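Thiol:disulfide interchange protein (PDB 6DXN) is a thioredoxin-fold protein of the DsbA subfamily that probably acts as a periplasmic oxidoreductase, introducing or exchanging disulfide bonds in other proteins. Local coordinates at residues K10-I15 with A181-F186; N44-I49 with P153-S158; R50-D55 with Y176-A181. One frame throughout, in Å; residues are numbered along the deposited sequence.

Interaction 1. Residues K10-I15 with A181-F186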
ATOM      1  N   LYS A  10      13.998   1.914 -17.819  1.00 27.53           N
ATOM      2  CA  LYS A  10      13.874   3.321 -17.431  1.00 27.74           C
ATOM      3  C   LYS A  10      12.718   3.523 -16.441  1.00 26.46           C
ATOM      4  O   LYS A  10      12.925   4.043 -15.345  1.00 28.56           O
ATOM      5  CB  LYS A  10      13.618   4.185 -18.671  1.00 28.50           C
ATOM      6  CG  LYS A  10      13.412   5.678 -18.426  1.00 28.38           C
ATOM      7  CD  LYS A  10      12.922   6.396 -19.669  1.00 28.40           C
ATOM      8  CE  LYS A  10      12.669   7.877 -19.485  1.00 25.79           C
ATOM      9  NZ  LYS A  10      13.921   8.632 -19.249  1.00 26.29           N
ATOM     10  N   ASN A  11      11.516   3.093 -16.849  1.00 23.49           N
ATOM     11  CA  ASN A  11      10.265   3.312 -16.122  1.00 21.03           C
ATOM     12  C   ASN A  11       9.862   2.112 -15.255  1.00 20.24           C
ATOM     13  O   ASN A  11       9.064   2.265 -14.330  1.00 17.84           O
ATOM     14  CB  ASN A  11       9.137   3.656 -17.101  1.00 20.92           C
ATOM     15  CG  ASN A  11       9.374   4.954 -17.842  1.00 21.71           C
ATOM     16  OD1 ASN A  11       9.460   4.966 -19.074  1.00 19.12           O
ATOM     17  ND2 ASN A  11       9.530   6.043 -17.102  1.00 17.59           N
ATOM     18  N   PHE A  12      10.408   0.929 -15.548  1.00 20.49           N
ATOM     19  CA  PHE A  12      10.021  -0.254 -14.796  1.00 20.77           C
ATOM     20  C   PHE A  12      10.978  -1.407 -15.107  1.00 22.73           C
ATOM     21  O   PHE A  12      11.614  -1.427 -16.166  1.00 23.59           O
ATOM     22  CB  PHE A  12       8.583  -0.651 -15.145  1.00 19.58           C
ATOM     23  CG  PHE A  12       8.375  -0.943 -16.612  1.00 19.10           C
ATOM     24  CD1 PHE A  12       8.014   0.063 -17.493  1.00 18.61           C
ATOM     25  CD2 PHE A  12       8.583  -2.218 -17.117  1.00 19.51           C
ATOM     26  CE1 PHE A  12       7.851  -0.199 -18.845  1.00 18.63           C
ATOM     27  CE2 PHE A  12       8.423  -2.478 -18.470  1.00 18.57           C
ATOM     28  CZ  PHE A  12       8.053  -1.468 -19.326  1.00 18.66           C
ATOM     29  N   THR A  13      11.051  -2.363 -14.175  1.00 24.04           N
ATOM     30  CA  THR A  13      11.873  -3.561 -14.315  1.00 26.78           C
ATOM     31  C   THR A  13      10.961  -4.796 -14.323  1.00 31.98           C
ATOM     32  O   THR A  13       9.949  -4.847 -13.613  1.00 32.78           O
ATOM     33  CB  THR A  13      12.946  -3.627 -13.221  1.00 26.26           C
ATOM     34  OG1 THR A  13      12.293  -3.545 -11.953  1.00 26.94           O
ATOM     35  CG2 THR A  13      13.969  -2.518 -13.330  1.00 26.22           C
ATOM     36  N   VAL A  14      11.329  -5.779 -15.151  1.00 34.51           N
ATOM     37  CA  VAL A  14      10.591  -7.027 -15.278  1.00 39.10           C
ATOM     38  C   VAL A  14      11.101  -7.993 -14.201  1.00 40.88           C
ATOM     39  O   VAL A  14      12.146  -8.613 -14.362  1.00 45.76           O
ATOM     40  CB  VAL A  14      10.734  -7.607 -16.701  1.00 38.95           C
ATOM     41  CG1 VAL A  14      10.092  -8.981 -16.832  1.00 39.34           C
ATOM     42  CG2 VAL A  14      10.170  -6.655 -17.747  1.00 38.95           C
ATOM     43  N   ILE A  15      10.345  -8.083 -13.098  1.00 44.67           N
ATOM     44  CA  ILE A  15      10.642  -8.943 -11.948  1.00 43.93           C
ATOM     45  C   ILE A  15      10.184 -10.375 -12.263  1.00 44.70           C
ATOM     46  O   ILE A  15       9.401 -10.595 -13.185  1.00 42.61           O
ATOM     47  CB  ILE A  15       9.942  -8.402 -10.681  1.00 45.23           C
ATOM     48  CG1 ILE A  15      10.311  -6.944 -10.383  1.00 47.17           C
ATOM     49  CG2 ILE A  15      10.208  -9.294  -9.477  1.00 45.90           C
ATOM     50  CD1 ILE A  15      11.767  -6.723 -10.041  1.00 46.85           C
ATOM     51  N   ALA A 181      -0.177   7.056 -12.633  1.00 14.81           N
ATOM     52  CA  ALA A 181      -1.426   6.357 -12.974  1.00 14.94           C
ATOM     53  C   ALA A 181      -1.388   5.921 -14.444  1.00 15.82           C
ATOM     54  O   ALA A 181      -1.888   4.857 -14.795  1.00 16.27           O
ATOM     55  CB  ALA A 181      -2.617   7.233 -12.695  1.00 13.93           C
ATOM     56  N   ASN A 182      -0.809   6.775 -15.293  1.00 16.83           N
ATOM     57  CA  ASN A 182      -0.677   6.471 -16.726  1.00 17.06           C
ATOM     58  C   ASN A 182       0.227   5.243 -16.902  1.00 16.26           C
ATOM     59  O   ASN A 182      -0.140   4.308 -17.618  1.00 15.44           O
ATOM     60  CB  ASN A 182      -0.180   7.683 -17.517  1.00 17.69           C
ATOM     61  CG  ASN A 182      -1.250   8.733 -17.735  1.00 18.17           C
ATOM     62  OD1 ASN A 182      -2.442   8.447 -17.650  1.00 19.13           O
ATOM     63  ND2 ASN A 182      -0.833   9.945 -18.048  1.00 17.70           N
ATOM     64  N   LEU A 183       1.387   5.248 -16.227  1.00 15.67           N
ATOM     65  CA  LEU A 183       2.339   4.124 -16.280  1.00 16.45           C
ATOM     66  C   LEU A 183       1.672   2.844 -15.756  1.00 17.57           C
ATOM     67  O   LEU A 183       1.816   1.778 -16.368  1.00 19.91           O
ATOM     68  CB  LEU A 183       3.596   4.451 -15.466  1.00 16.37           C
ATOM     69  CG  LEU A 183       4.588   3.299 -15.288  1.00 16.67           C
ATOM     70  CD1 LEU A 183       5.059   2.756 -16.628  1.00 17.47           C
ATOM     71  CD2 LEU A 183       5.782   3.732 -14.458  1.00 16.41           C
ATOM     72  N   VAL A 184       0.965   2.944 -14.622  1.00 17.31           N
ATOM     73  CA  VAL A 184       0.274   1.772 -14.065  1.00 19.14           C
ATOM     74  C   VAL A 184      -0.639   1.173 -15.146  1.00 19.68           C
ATOM     75  O   VAL A 184      -0.603  -0.033 -15.408  1.00 18.68           O
ATOM     76  CB  VAL A 184      -0.504   2.107 -12.773  1.00 19.38           C
ATOM     77  CG1 VAL A 184      -1.609   1.096 -12.474  1.00 21.30           C
ATOM     78  CG2 VAL A 184       0.422   2.223 -11.577  1.00 19.73           C
ATOM     79  N   LEU A 185      -1.444   2.029 -15.784  1.00 19.88           N
ATOM     80  CA  LEU A 185      -2.382   1.556 -16.804  1.00 20.00           C
ATOM     81  C   LEU A 185      -1.628   0.895 -17.966  1.00 18.86           C
ATOM     82  O   LEU A 185      -2.042  -0.161 -18.437  1.00 18.80           O
ATOM     83  CB  LEU A 185      -3.241   2.726 -17.290  1.00 20.98           C
ATOM     84  CG  LEU A 185      -4.361   3.149 -16.344  1.00 22.57           C
ATOM     85  CD1 LEU A 185      -5.171   4.280 -16.955  1.00 24.04           C
ATOM     86  CD2 LEU A 185      -5.262   1.973 -16.012  1.00 23.54           C
ATOM     87  N   PHE A 186      -0.536   1.532 -18.396  1.00 18.89           N
ATOM     88  CA  PHE A 186       0.323   1.045 -19.480  1.00 18.92           C
ATOM     89  C   PHE A 186       0.812  -0.372 -19.156  1.00 19.68           C
ATOM     90  O   PHE A 186       0.978  -1.199 -20.048  1.00 18.00           O
ATOM     91  CB  PHE A 186       1.515   1.985 -19.695  1.00 17.85           C
ATOM     92  CG  PHE A 186       2.561   1.487 -20.665  1.00 19.17           C
ATOM     93  CD1 PHE A 186       3.584   0.653 -20.240  1.00 19.02           C
ATOM     94  CD2 PHE A 186       2.527   1.855 -22.002  1.00 20.32           C
ATOM     95  CE1 PHE A 186       4.540   0.188 -21.129  1.00 20.05           C
ATOM     96  CE2 PHE A 186       3.493   1.403 -22.889  1.00 19.89           C
ATOM     97  CZ  PHE A 186       4.496   0.568 -22.452  1.00 20.84           C
TER

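Interaction 2. Residues N44-I49 with P153-S158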
ATOM      1  N   ASN A  44      -0.688  12.296  -3.528  1.00 20.99           N
ATOM      2  CA  ASN A  44      -1.963  11.691  -3.866  1.00 20.66           C
ATOM      3  C   ASN A  44      -1.795  10.817  -5.116  1.00 18.85           C
ATOM      4  O   ASN A  44      -2.584  10.875  -6.064  1.00 16.35           O
ATOM      5  CB  ASN A  44      -3.074  12.741  -3.951  1.00 21.53           C
ATOM      6  CG  ASN A  44      -3.488  13.214  -2.575  1.00 23.83           C
ATOM      7  OD1 ASN A  44      -3.686  12.398  -1.673  1.00 26.31           O
ATOM      8  ND2 ASN A  44      -3.630  14.518  -2.404  1.00 23.38           N
ATOM      9  N   VAL A  45      -0.732  10.008  -5.093  1.00 17.20           N
ATOM     10  CA  VAL A  45      -0.477   9.044  -6.136  1.00 17.39           C
ATOM     11  C   VAL A  45      -1.573   7.973  -6.058  1.00 15.17           C
ATOM     12  O   VAL A  45      -2.013   7.454  -7.078  1.00 14.33           O
ATOM     13  CB  VAL A  45       0.909   8.392  -5.971  1.00 17.72           C
ATOM     14  CG1 VAL A  45       1.093   7.203  -6.892  1.00 17.27           C
ATOM     15  CG2 VAL A  45       2.037   9.391  -6.141  1.00 19.22           C
ATOM     16  N   ASP A  46      -2.009   7.668  -4.830  1.00 15.08           N
ATOM     17  CA  ASP A  46      -2.989   6.586  -4.594  1.00 15.10           C
ATOM     18  C   ASP A  46      -4.368   6.933  -5.174  1.00 15.31           C
ATOM     19  O   ASP A  46      -4.982   6.087  -5.799  1.00 14.43           O
ATOM     20  CB  ASP A  46      -3.106   6.245  -3.108  1.00 14.62           C
ATOM     21  CG  ASP A  46      -1.925   5.484  -2.528  1.00 14.67           C
ATOM     22  OD1 ASP A  46      -1.018   5.096  -3.294  1.00 15.65           O
ATOM     23  OD2 ASP A  46      -1.938   5.267  -1.318  1.00 14.87           O
ATOM     24  N   THR A  47      -4.865   8.152  -4.929  1.00 16.81           N
ATOM     25  CA  THR A  47      -6.193   8.548  -5.481  1.00 17.60           C
ATOM     26  C   THR A  47      -6.117   8.612  -7.016  1.00 17.77           C
ATOM     27  O   THR A  47      -7.034   8.156  -7.726  1.00 16.75           O
ATOM     28  CB  THR A  47      -6.681   9.871  -4.876  1.00 19.88           C
ATOM     29  OG1 THR A  47      -6.849   9.676  -3.472  1.00 21.41           O
ATOM     30  CG2 THR A  47      -7.993  10.356  -5.457  1.00 18.95           C
ATOM     31  N   ALA A  48      -5.015   9.167  -7.524  1.00 15.70           N
ATOM     32  CA  ALA A  48      -4.810   9.309  -8.975  1.00 15.70           C
ATOM     33  C   ALA A  48      -4.969   7.943  -9.662  1.00 15.86           C
ATOM     34  O   ALA A  48      -5.742   7.785 -10.626  1.00 16.47           O
ATOM     35  CB  ALA A  48      -3.454   9.921  -9.237  1.00 15.67           C
ATOM     36  N   ILE A  49      -4.243   6.950  -9.149  1.00 16.04           N
ATOM     37  CA  ILE A  49      -4.287   5.585  -9.673  1.00 16.67           C
ATOM     38  C   ILE A  49      -5.720   5.023  -9.602  1.00 16.56           C
ATOM     39  O   ILE A  49      -6.224   4.491 -10.607  1.00 17.16           O
ATOM     40  CB  ILE A  49      -3.271   4.697  -8.920  1.00 16.02           C
ATOM     41  CG1 ILE A  49      -1.832   5.138  -9.199  1.00 15.89           C
ATOM     42  CG2 ILE A  49      -3.468   3.221  -9.260  1.00 16.45           C
ATOM     43  CD1 ILE A  49      -0.791   4.462  -8.335  1.00 15.83           C
ATOM     44  N   PRO A 153       7.442   3.545  -1.007  1.00 19.93           N
ATOM     45  CA  PRO A 153       6.356   2.717  -1.509  1.00 18.67           C
ATOM     46  C   PRO A 153       6.806   2.012  -2.799  1.00 17.93           C
ATOM     47  O   PRO A 153       7.536   2.594  -3.602  1.00 17.67           O
ATOM     48  CB  PRO A 153       5.202   3.694  -1.742  1.00 18.26           C
ATOM     49  CG  PRO A 153       5.912   4.982  -2.095  1.00 18.57           C
ATOM     50  CD  PRO A 153       7.164   4.962  -1.251  1.00 18.66           C
ATOM     51  N   SER A 154       6.381   0.756  -2.965  1.00 16.68           N
ATOM     52  CA  SER A 154       6.799  -0.036  -4.108  1.00 16.04           C
ATOM     53  C   SER A 154       5.566  -0.595  -4.826  1.00 15.09           C
ATOM     54  O   SER A 154       4.784  -1.313  -4.240  1.00 13.82           O
ATOM     55  CB  SER A 154       7.750  -1.112  -3.655  1.00 15.77           C
ATOM     56  OG  SER A 154       8.461  -1.677  -4.743  1.00 17.32           O
ATOM     57  N   PHE A 155       5.412  -0.240  -6.108  1.00 16.13           N
ATOM     58  CA  PHE A 155       4.262  -0.705  -6.910  1.00 16.21           C
ATOM     59  C   PHE A 155       4.680  -1.867  -7.821  1.00 16.76           C
ATOM     60  O   PHE A 155       5.737  -1.812  -8.460  1.00 16.66           O
ATOM     61  CB  PHE A 155       3.691   0.438  -7.748  1.00 16.91           C
ATOM     62  CG  PHE A 155       3.127   1.593  -6.961  1.00 17.26           C
ATOM     63  CD1 PHE A 155       3.969   2.485  -6.311  1.00 17.89           C
ATOM     64  CD2 PHE A 155       1.762   1.809  -6.894  1.00 17.88           C
ATOM     65  CE1 PHE A 155       3.453   3.548  -5.585  1.00 17.77           C
ATOM     66  CE2 PHE A 155       1.250   2.883  -6.178  1.00 17.21           C
ATOM     67  CZ  PHE A 155       2.095   3.751  -5.530  1.00 17.35           C
ATOM     68  N   TYR A 156       3.835  -2.910  -7.850  1.00 16.93           N
ATOM     69  CA  TYR A 156       4.001  -4.106  -8.691  1.00 18.20           C
ATOM     70  C   TYR A 156       2.709  -4.354  -9.480  1.00 17.37           C
ATOM     71  O   TYR A 156       1.627  -4.398  -8.903  1.00 17.27           O
ATOM     72  CB  TYR A 156       4.347  -5.340  -7.853  1.00 19.45           C
ATOM     73  CG  TYR A 156       5.708  -5.304  -7.210  1.00 21.66           C
ATOM     74  CD1 TYR A 156       5.929  -4.558  -6.068  1.00 21.30           C
ATOM     75  CD2 TYR A 156       6.772  -6.023  -7.736  1.00 23.61           C
ATOM     76  CE1 TYR A 156       7.174  -4.515  -5.466  1.00 23.87           C
ATOM     77  CE2 TYR A 156       8.025  -5.991  -7.143  1.00 24.45           C
ATOM     78  CZ  TYR A 156       8.226  -5.234  -6.004  1.00 23.83           C
ATOM     79  OH  TYR A 156       9.448  -5.181  -5.404  1.00 25.18           O
ATOM     80  N   VAL A 157       2.851  -4.522 -10.801  1.00 17.40           N
ATOM     81  CA  VAL A 157       1.737  -4.783 -11.699  1.00 16.82           C
ATOM     82  C   VAL A 157       1.864  -6.232 -12.209  1.00 17.24           C
ATOM     83  O   VAL A 157       2.954  -6.659 -12.630  1.00 14.88           O
ATOM     84  CB  VAL A 157       1.705  -3.766 -12.862  1.00 18.08           C
ATOM     85  CG1 VAL A 157       0.475  -3.946 -13.743  1.00 18.37           C
ATOM     86  CG2 VAL A 157       1.784  -2.331 -12.366  1.00 17.95           C
ATOM     87  N   SER A 158       0.757  -6.987 -12.121  1.00 18.03           N
ATOM     88  CA  SER A 158       0.656  -8.398 -12.608  1.00 19.71           C
ATOM     89  C   SER A 158       1.768  -9.277 -12.015  1.00 22.71           C
ATOM     90  O   SER A 158       2.111 -10.330 -12.576  1.00 24.76           O
ATOM     91  CB  SER A 158       0.670  -8.445 -14.114  1.00 18.90           C
ATOM     92  OG  SER A 158      -0.485  -7.817 -14.658  1.00 18.11           O
TER

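Interaction 3. Residues R50-D55 with Y176-A181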
ATOM      1  N   ARG A  50      -6.381   5.150  -8.440  1.00 16.52           N
ATOM      2  CA  ARG A  50      -7.743   4.557  -8.234  1.00 17.96           C
ATOM      3  C   ARG A  50      -8.777   5.171  -9.179  1.00 20.10           C
ATOM      4  O   ARG A  50      -9.643   4.473  -9.706  1.00 20.10           O
ATOM      5  CB  ARG A  50      -8.275   4.781  -6.819  1.00 18.18           C
ATOM      6  CG  ARG A  50      -7.557   3.986  -5.744  1.00 20.61           C
ATOM      7  CD  ARG A  50      -8.319   4.121  -4.443  1.00 21.18           C
ATOM      8  NE  ARG A  50      -7.564   3.578  -3.344  1.00 23.12           N
ATOM      9  CZ  ARG A  50      -6.787   4.293  -2.536  1.00 23.77           C
ATOM     10  NH1 ARG A  50      -6.685   5.604  -2.689  1.00 23.85           N
ATOM     11  NH2 ARG A  50      -6.113   3.688  -1.583  1.00 22.64           N
ATOM     12  N   LYS A  51      -8.675   6.488  -9.344  1.00 19.04           N
ATOM     13  CA  LYS A  51      -9.562   7.274 -10.184  1.00 21.70           C
ATOM     14  C   LYS A  51      -9.553   6.752 -11.629  1.00 22.34           C
ATOM     15  O   LYS A  51     -10.534   6.931 -12.351  1.00 19.94           O
ATOM     16  CB  LYS A  51      -9.086   8.728 -10.123  1.00 22.56           C
ATOM     17  CG  LYS A  51      -9.909   9.756 -10.886  1.00 25.52           C
ATOM     18  CD  LYS A  51      -9.381  11.167 -10.687  1.00 27.95           C
ATOM     19  CE  LYS A  51      -9.307  11.554  -9.224  1.00 29.03           C
ATOM     20  NZ  LYS A  51      -8.834  12.946  -9.043  1.00 31.71           N
ATOM     21  N   ARG A  52      -8.464   6.071 -12.013  1.00 23.49           N
ATOM     22  CA  ARG A  52      -8.262   5.602 -13.409  1.00 23.57           C
ATOM     23  C   ARG A  52      -8.450   4.088 -13.579  1.00 22.28           C
ATOM     24  O   ARG A  52      -8.401   3.597 -14.715  1.00 19.37           O
ATOM     25  CB  ARG A  52      -6.831   5.943 -13.838  1.00 26.27           C
ATOM     26  CG  ARG A  52      -6.473   7.415 -13.716  1.00 27.84           C
ATOM     27  CD  ARG A  52      -7.069   8.285 -14.803  1.00 29.96           C
ATOM     28  NE  ARG A  52      -6.506   7.963 -16.109  1.00 32.23           N
ATOM     29  CZ  ARG A  52      -5.306   8.356 -16.522  1.00 32.65           C
ATOM     30  NH1 ARG A  52      -4.518   9.044 -15.714  1.00 36.34           N
ATOM     31  NH2 ARG A  52      -4.892   8.055 -17.740  1.00 34.80           N
ATOM     32  N   LEU A  53      -8.646   3.348 -12.477  1.00 21.31           N
ATOM     33  CA  LEU A  53      -8.779   1.883 -12.553  1.00 22.69           C
ATOM     34  C   LEU A  53     -10.199   1.488 -12.965  1.00 25.28           C
ATOM     35  O   LEU A  53     -11.134   2.281 -12.843  1.00 24.18           O
ATOM     36  CB  LEU A  53      -8.477   1.246 -11.191  1.00 22.50           C
ATOM     37  CG  LEU A  53      -7.069   1.409 -10.615  1.00 20.83           C
ATOM     38  CD1 LEU A  53      -6.994   0.786  -9.232  1.00 21.49           C
ATOM     39  CD2 LEU A  53      -6.014   0.795 -11.518  1.00 21.24           C
ATOM     40  N   PRO A  54     -10.399   0.257 -13.493  1.00 28.07           N
ATOM     41  CA  PRO A  54     -11.739  -0.265 -13.767  1.00 29.26           C
ATOM     42  C   PRO A  54     -12.397  -0.741 -12.459  1.00 32.00           C
ATOM     43  O   PRO A  54     -11.709  -0.954 -11.464  1.00 33.75           O
ATOM     44  CB  PRO A  54     -11.507  -1.437 -14.738  1.00 29.16           C
ATOM     45  CG  PRO A  54     -10.049  -1.317 -15.155  1.00 29.27           C
ATOM     46  CD  PRO A  54      -9.355  -0.652 -13.984  1.00 28.40           C
ATOM     47  N   ASP A  55     -13.719  -0.949 -12.496  1.00 33.14           N
ATOM     48  CA  ASP A  55     -14.529  -1.328 -11.321  1.00 35.06           C
ATOM     49  C   ASP A  55     -14.119  -2.669 -10.700  1.00 34.07           C
ATOM     50  O   ASP A  55     -14.209  -2.814  -9.476  1.00 34.30           O
ATOM     51  CB  ASP A  55     -16.018  -1.367 -11.674  1.00 36.36           C
ATOM     52  CG  ASP A  55     -16.613   0.009 -11.910  1.00 38.71           C
ATOM     53  OD1 ASP A  55     -15.862   1.004 -11.772  1.00 39.08           O
ATOM     54  OD2 ASP A  55     -17.823   0.079 -12.208  1.00 37.89           O
ATOM     55  N   TYR A 176       3.156  14.402 -11.680  1.00 19.42           N
ATOM     56  CA  TYR A 176       3.811  13.158 -11.296  1.00 17.29           C
ATOM     57  C   TYR A 176       2.763  12.067 -11.028  1.00 17.92           C
ATOM     58  O   TYR A 176       2.882  10.935 -11.537  1.00 16.43           O
ATOM     59  CB  TYR A 176       4.702  13.347 -10.064  1.00 17.24           C
ATOM     60  CG  TYR A 176       5.326  12.052  -9.613  1.00 16.75           C
ATOM     61  CD1 TYR A 176       4.614  11.176  -8.809  1.00 16.62           C
ATOM     62  CD2 TYR A 176       6.591  11.672 -10.030  1.00 15.93           C
ATOM     63  CE1 TYR A 176       5.153   9.965  -8.411  1.00 16.51           C
ATOM     64  CE2 TYR A 176       7.149  10.467  -9.630  1.00 16.01           C
ATOM     65  CZ  TYR A 176       6.419   9.605  -8.827  1.00 15.56           C
ATOM     66  OH  TYR A 176       6.924   8.404  -8.427  1.00 15.02           O
ATOM     67  N   ALA A 177       1.752  12.408 -10.215  1.00 17.37           N
ATOM     68  CA  ALA A 177       0.695  11.471  -9.839  1.00 17.13           C
ATOM     69  C   ALA A 177      -0.040  10.972 -11.093  1.00 16.79           C
ATOM     70  O   ALA A 177      -0.329   9.789 -11.205  1.00 15.39           O
ATOM     71  CB  ALA A 177      -0.257  12.117  -8.861  1.00 17.36           C
ATOM     72  N   GLU A 178      -0.313  11.888 -12.030  1.00 18.09           N
ATOM     73  CA  GLU A 178      -1.007  11.539 -13.274  1.00 19.53           C
ATOM     74  C   GLU A 178      -0.140  10.578 -14.100  1.00 17.52           C
ATOM     75  O   GLU A 178      -0.656   9.625 -14.667  1.00 15.93           O
ATOM     76  CB  GLU A 178      -1.340  12.778 -14.105  1.00 21.57           C
ATOM     77  CG  GLU A 178      -2.208  12.470 -15.326  1.00 24.72           C
ATOM     78  CD  GLU A 178      -2.438  13.633 -16.281  1.00 27.40           C
ATOM     79  OE1 GLU A 178      -1.486  14.417 -16.495  1.00 29.71           O
ATOM     80  OE2 GLU A 178      -3.576  13.760 -16.804  1.00 28.71           O
ATOM     81  N   ASP A 179       1.173  10.833 -14.123  1.00 16.75           N
ATOM     82  CA  ASP A 179       2.150  10.057 -14.911  1.00 17.26           C
ATOM     83  C   ASP A 179       2.259   8.642 -14.327  1.00 16.63           C
ATOM     84  O   ASP A 179       2.448   7.663 -15.059  1.00 14.99           O
ATOM     85  CB  ASP A 179       3.510  10.772 -14.950  1.00 16.96           C
ATOM     86  CG  ASP A 179       4.388  10.416 -16.146  1.00 18.67           C
ATOM     87  OD1 ASP A 179       3.827   9.990 -17.166  1.00 17.20           O
ATOM     88  OD2 ASP A 179       5.628  10.596 -16.055  1.00 18.14           O
HETATM   89  N   MSE A 180       2.141   8.546 -12.995  1.00 17.48           N
HETATM   90  CA  MSE A 180       2.216   7.266 -12.317  1.00 16.66           C
HETATM   91  C   MSE A 180       1.009   6.435 -12.671  1.00 15.08           C
HETATM   92  O   MSE A 180       1.141   5.245 -12.982  1.00 14.07           O
HETATM   93  CB  MSE A 180       2.328   7.476 -10.806  1.00 18.88           C
HETATM   94  CG  MSE A 180       2.017   6.190 -10.054  1.00 19.77           C
HETATM   95 SE   MSE A 180       3.463   4.881 -10.258  1.00 27.36          SE
HETATM   96  CE  MSE A 180       4.613   5.523  -8.777  1.00 25.76           C
ATOM     97  N   ALA A 181      -0.177   7.056 -12.633  1.00 14.81           N
ATOM     98  CA  ALA A 181      -1.426   6.357 -12.974  1.00 14.94           C
ATOM     99  C   ALA A 181      -1.388   5.921 -14.444  1.00 15.82           C
ATOM    100  O   ALA A 181      -1.888   4.857 -14.795  1.00 16.27           O
ATOM    101  CB  ALA A 181      -2.617   7.233 -12.695  1.00 13.93           C
TER

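Interaction 1. Residues K10-I15 with A181-F186
Leu183 meets the 10-15 segment through both of its methyl groups. CD1 lies 4.1 Å from CD1 of the Phe12 ring, while CD2 rests 3.6 Å from the backbone O of Asn11, a van der Waals approach with no hydrogen bond. With CG nearly opposite the backbone N (chi1 172°), the leucine extends from the helix and forks against two consecutive residues.

A second apolar contact joins two aromatic side chains, with Phe12 CE1 4.0 Å from Phe186 CE1. The side chains cross at about a right angle, but each ring meets the other obliquely, which makes this an apolar contact and not a regular stack. The Phe186 ring makes its edge-to-face pair with Tyr6 instead. No polar bond crosses between the segments; the amide of Asn11 is engaged elsewhere, its ND2 by Ser167 OG and its OD1 by Gln7 N.

About 147 Å² is buried in total. The contact ties strand 12-14, an outermost strand of the sheet, to the C-terminal helix 173-188. Leu183 also touches Ile163 on the adjacent antiparallel strand 161-163, and Val184 carries the same helix onto Ile49 of helix 45-52.

Interaction 2. Residues N44-I49 with P153-S158
Phe155 points its ring from strand 154-157 at three side chains of helix 45-49, and the contact is best read from how each one meets that ring. Ile49 and Phe155 approach from opposite directions. With Ile49 CG1 opposite the carbonyl carbon and the chain then extended (chi2 171°), CD1 is carried forward to 3.4 Å from Phe155 CE2, a tight apolar contact, and it remains 4.0 Å from CD2 of the same ring. Val45 crosses Phe155 obliquely, one turn earlier in the helix, and sets CG1 3.8 Å from CZ. Neither aliphatic group sits squarely over the ring or in its plane.

Asp46 differs in kind. Its OD1 reaches the rim of the ring near the ring plane, 4.1 Å from Phe155 CZ, and the carboxylate is turned 67° from that plane. A carboxylate oxygen beside the C-H rim is probably weakly favourable at this distance, but OD1 also comes close to the like-charged OE1 of Glu27. The stronger polar link of Asp46 is the salt bridge from OD2 to Lys61 NZ.

The short axes approach to 12.7 Å and run at 20° to each other, so the spacing is bridged by side chains, without a hydrogen bond. As in other thioredoxin-fold proteins, a cis-proline, Pro153, immediately precedes the strand, and it touches Cys36 of the CxxC sequence. Phe155 also contacts Glu27 on the neighbouring strand 25-29, while Val45 and Ile49 both pack on Met180 of helix 173-188.

Interaction 3. Residues R50-D55 with Y176-A181
With CG opposite the carbonyl carbon (chi1 -56°), the Arg52 chain bends at chi2 (-76°) and chi3 (-66°), so that CG and the guanidinium both come back against Ala181. The contact joins two helices of the thioredoxin fold, 45-52 and 173-188, near the C-terminal end of the first. CB of Ala181 is 4.0 Å from Arg52 CG and equally 4.0 Å from Arg52 NH1: the methyl sits in the crook of the curled chain and meets the guanidinium obliquely. The two backbones come close here, with the CA atoms of Arg52 and Ala181 separated by 6.9 Å, which the small alanine side chain permits.

Glu178, one turn earlier on the helix, adds a looser contact. Its backbone O lies near the guanidinium plane at the edge of the group, but the 4.0 Å to Arg52 NH1 is too long for a hydrogen bond. The carboxylate is no closer, with Glu178 OE2 4.9 Å from Arg52 NH1, so opposite charges may attract across the gap without forming a salt bridge.

One residue beyond the 176-181 segment, both NH1 and NH2 turn to Asn182 OD1, which helps hold the guanidinium in place. Within the 50-55 segment, Leu53 N is hydrogen-bonded to Arg50 O at 3.2 Å.

In the fold
The three contacts centre on two helices and one sheet. Interactions 1 and 3 (centres about 12 Å apart) share helix 173-188, their segments overlapping at Ala181, which makes its contact in interaction 3; interactions 2 and 3 (about 8 Å) share helix 45-52; interactions 1 and 2 (about 10 Å) reach the same mixed sheet. Along the sequence, interaction 1 spans the other two, whose segments alternate: 44-49, 50-55, 153-158, 176-181. Direct packing also links them, as where Val184 CG2 lies 4.1 Å from Ile49 CD1. Together they pack two helices against each other and the thioredoxin-like sheet, joining segments from either side of the helices between residues 71 and 146.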